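Local coordinates for protein glycosaminoglycan xylosylkinase (Hydra vulgaris, PDB 5XOM) that probably acts as a secretory-pathway kinase of the Fam20 family, transferring phosphate to xylose in the glycosaminoglycan linkage region of proteoglycans, at residues A[52-57]-A[102-107]. Numbering follows the deposited sequence.
Sequences VWHDMI and GPQIQN
His54 and Trp53 both turn a ring edge to the side-chain carbonyl of Gln106. His54 NE2 gives a weak, bent hydrogen bond to Gln106 OE1 (3.4 Å). The same oxygen lies 3.5 Å from Trp53 CD1, at the edge of both rings and near their planes. The amide stands almost upright to the imidazole, their planes 87° apart. Gln104, two residues before Gln106, reaches the imidazole from the opposite direction, its chain extended beyond CG; its NE2 sits over one face, toward the rim, and its OE1 is 3.4 Å from His54 CE1.

The Gln106 amide is held by its other end: NE2 donates to Asn107 O (3.0 Å), nearly in the amide plane and on a lone pair of that carbonyl. Bent at chi2, the chain doubles back to its neighbour's backbone while OE1 faces the helix. Trp53 NE1 is hydrogen-bonded to Trp213 O, and Ile57 CD1 packs on one indole face.

Helix 49-56 thus meets the loop residue Gln104 and the start of strand 106-112, the middle strand of a five-stranded antiparallel sheet consistent with a kinase N-lobe. Gln106 pairs through its backbone with Leu100 of strand 96-100. Helix 67-79 packs against Val52 and Met56, and Val52 also touches Val68 of the second subunit.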
ATOM      1  N   VAL A  52      -1.854  -5.539  10.636  1.00 26.36           N
ATOM      2  CA  VAL A  52      -2.082  -4.656   9.494  1.00 29.71           C
ATOM      3  C   VAL A  52      -3.196  -3.665   9.801  1.00 37.78           C
ATOM      4  O   VAL A  52      -3.097  -2.475   9.475  1.00 40.67           O
ATOM      5  CB  VAL A  52      -2.389  -5.481   8.231  1.00 25.42           C
ATOM      6  CG1 VAL A  52      -2.718  -4.560   7.063  1.00 18.16           C
ATOM      7  CG2 VAL A  52      -1.207  -6.391   7.895  1.00 26.14           C
ATOM      8  N   TRP A  53      -4.276  -4.143  10.428  1.00 36.98           N
ATOM      9  CA  TRP A  53      -5.386  -3.272  10.809  1.00 30.67           C
ATOM     10  C   TRP A  53      -4.947  -2.238  11.839  1.00 30.11           C
ATOM     11  O   TRP A  53      -5.227  -1.043  11.694  1.00 30.72           O
ATOM     12  CB  TRP A  53      -6.542  -4.126  11.342  1.00 29.70           C
ATOM     13  CG  TRP A  53      -7.677  -3.393  12.040  1.00 31.00           C
ATOM     14  CD1 TRP A  53      -8.258  -3.737  13.228  1.00 33.18           C
ATOM     15  CD2 TRP A  53      -8.377  -2.225  11.580  1.00 25.16           C
ATOM     16  NE1 TRP A  53      -9.266  -2.858  13.543  1.00 25.41           N
ATOM     17  CE2 TRP A  53      -9.361  -1.920  12.548  1.00 27.89           C
ATOM     18  CE3 TRP A  53      -8.266  -1.406  10.450  1.00 23.35           C
ATOM     19  CZ2 TRP A  53     -10.231  -0.836  12.417  1.00 24.50           C
ATOM     20  CZ3 TRP A  53      -9.128  -0.323  10.323  1.00 27.03           C
ATOM     21  CH2 TRP A  53     -10.097  -0.049  11.304  1.00 24.87           C
ATOM     22  N   HIS A  54      -4.248  -2.677  12.887  1.00 30.15           N
ATOM     23  CA  HIS A  54      -3.861  -1.748  13.946  1.00 36.40           C
ATOM     24  C   HIS A  54      -2.895  -0.682  13.440  1.00 40.34           C
ATOM     25  O   HIS A  54      -2.947   0.462  13.899  1.00 43.23           O
ATOM     26  CB  HIS A  54      -3.243  -2.508  15.119  1.00 41.80           C
ATOM     27  CG  HIS A  54      -4.223  -3.339  15.888  1.00 54.21           C
ATOM     28  ND1 HIS A  54      -4.014  -3.714  17.198  1.00 60.58           N
ATOM     29  CD2 HIS A  54      -5.416  -3.874  15.532  1.00 62.17           C
ATOM     30  CE1 HIS A  54      -5.036  -4.439  17.616  1.00 65.48           C
ATOM     31  NE2 HIS A  54      -5.900  -4.554  16.623  1.00 65.48           N
ATOM     32  N   ASP A  55      -2.020  -1.031  12.498  1.00 36.01           N
ATOM     33  CA  ASP A  55      -0.988  -0.113  12.030  1.00 40.96           C
ATOM     34  C   ASP A  55      -1.436   0.815  10.907  1.00 44.76           C
ATOM     35  O   ASP A  55      -0.732   1.794  10.630  1.00 41.23           O
ATOM     36  CB  ASP A  55       0.242  -0.886  11.545  1.00 43.44           C
ATOM     37  CG  ASP A  55       0.946  -1.628  12.659  1.00 48.07           C
ATOM     38  OD1 ASP A  55       0.802  -1.227  13.836  1.00 51.23           O
ATOM     39  OD2 ASP A  55       1.650  -2.610  12.349  1.00 44.41           O
ATOM     40  N   MET A  56      -2.558   0.544  10.240  1.00 33.48           N
ATOM     41  CA  MET A  56      -2.933   1.390   9.115  1.00 30.83           C
ATOM     42  C   MET A  56      -3.711   2.631   9.537  1.00 25.40           C
ATOM     43  O   MET A  56      -3.821   3.570   8.742  1.00 31.26           O
ATOM     44  CB  MET A  56      -3.744   0.594   8.071  1.00 31.33           C
ATOM     45  CG  MET A  56      -5.218   0.374   8.394  1.00 27.04           C
ATOM     46  SD  MET A  56      -6.173  -0.291   6.993  1.00 29.47           S
ATOM     47  CE  MET A  56      -5.291  -1.807   6.623  1.00 22.05           C
ATOM     48  N   ILE A  57      -4.205   2.685  10.770  1.00 25.52           N
ATOM     49  CA  ILE A  57      -5.039   3.800  11.210  1.00 25.70           C
ATOM     50  C   ILE A  57      -4.168   5.002  11.554  1.00 34.16           C
ATOM     51  O   ILE A  57      -3.162   4.878  12.266  1.00 34.64           O
ATOM     52  CB  ILE A  57      -5.904   3.391  12.411  1.00 27.18           C
ATOM     53  CG1 ILE A  57      -6.827   2.238  12.029  1.00 34.11           C
ATOM     54  CG2 ILE A  57      -6.721   4.583  12.919  1.00 26.50           C
ATOM     55  CD1 ILE A  57      -7.478   1.591  13.214  1.00 31.06           C
ATOM     56  N   GLY A 102      -6.655 -15.267  16.685  1.00 36.86           N
ATOM     57  CA  GLY A 102      -5.414 -14.741  16.160  1.00 31.91           C
ATOM     58  C   GLY A 102      -4.368 -14.690  17.257  1.00 38.85           C
ATOM     59  O   GLY A 102      -4.639 -15.055  18.407  1.00 37.86           O
ATOM     60  N   PRO A 103      -3.147 -14.255  16.928  1.00 40.52           N
ATOM     61  CA  PRO A 103      -2.149 -14.038  17.993  1.00 40.55           C
ATOM     62  C   PRO A 103      -2.681 -13.128  19.082  1.00 38.62           C
ATOM     63  O   PRO A 103      -2.412 -13.340  20.269  1.00 47.98           O
ATOM     64  CB  PRO A 103      -0.967 -13.407  17.245  1.00 37.76           C
ATOM     65  CG  PRO A 103      -1.146 -13.832  15.819  1.00 41.28           C
ATOM     66  CD  PRO A 103      -2.632 -13.888  15.600  1.00 36.56           C
ATOM     67  N   GLN A 104      -3.430 -12.107  18.688  1.00 39.48           N
ATOM     68  CA  GLN A 104      -4.291 -11.327  19.562  1.00 40.76           C
ATOM     69  C   GLN A 104      -5.732 -11.486  19.084  1.00 44.11           C
ATOM     70  O   GLN A 104      -5.982 -11.759  17.907  1.00 44.81           O
ATOM     71  CB  GLN A 104      -3.874  -9.856  19.554  1.00 45.48           C
ATOM     72  CG  GLN A 104      -3.501  -9.380  18.152  1.00 62.37           C
ATOM     73  CD  GLN A 104      -3.184  -7.898  18.068  1.00 66.74           C
ATOM     74  OE1 GLN A 104      -3.433  -7.135  19.004  1.00 65.80           O
ATOM     75  NE2 GLN A 104      -2.610  -7.485  16.939  1.00 63.18           N
ATOM     76  N   ILE A 105      -6.679 -11.330  20.001  1.00 39.64           N
ATOM     77  CA  ILE A 105      -8.092 -11.462  19.662  1.00 43.97           C
ATOM     78  C   ILE A 105      -8.570 -10.187  18.977  1.00 39.81           C
ATOM     79  O   ILE A 105      -8.211  -9.077  19.384  1.00 43.98           O
ATOM     80  CB  ILE A 105      -8.918 -11.762  20.928  1.00 47.85           C
ATOM     81  CG1 ILE A 105      -8.507 -13.112  21.524  1.00 54.20           C
ATOM     82  CG2 ILE A 105     -10.398 -11.743  20.625  1.00 45.00           C
ATOM     83  CD1 ILE A 105      -8.725 -14.290  20.594  1.00 57.28           C
ATOM     84  N   GLN A 106      -9.377 -10.337  17.926  1.00 37.36           N
ATOM     85  CA  GLN A 106      -9.948  -9.202  17.208  1.00 33.81           C
ATOM     86  C   GLN A 106     -11.467  -9.282  17.252  1.00 29.68           C
ATOM     87  O   GLN A 106     -12.059 -10.227  16.722  1.00 24.74           O
ATOM     88  CB  GLN A 106      -9.461  -9.157  15.761  1.00 30.21           C
ATOM     89  CG  GLN A 106     -10.103  -8.045  14.951  1.00 31.57           C
ATOM     90  CD  GLN A 106      -9.739  -6.666  15.475  1.00 32.15           C
ATOM     91  OE1 GLN A 106      -8.566  -6.303  15.546  1.00 35.01           O
ATOM     92  NE2 GLN A 106     -10.746  -5.895  15.855  1.00 28.76           N
ATOM     93  N   ASN A 107     -12.097  -8.279  17.856  1.00 26.98           N
ATOM     94  CA  ASN A 107     -13.548  -8.232  17.959  1.00 26.69           C
ATOM     95  C   ASN A 107     -14.181  -7.618  16.713  1.00 27.73           C
ATOM     96  O   ASN A 107     -13.598  -6.747  16.056  1.00 26.04           O
ATOM     97  CB  ASN A 107     -13.967  -7.456  19.203  1.00 24.23           C
ATOM     98  CG  ASN A 107     -13.735  -8.244  20.471  1.00 30.32           C
ATOM     99  OD1 ASN A 107     -13.432  -9.437  20.423  1.00 30.83           O
ATOM    100  ND2 ASN A 107     -13.872  -7.586  21.613  1.00 32.80           N
TER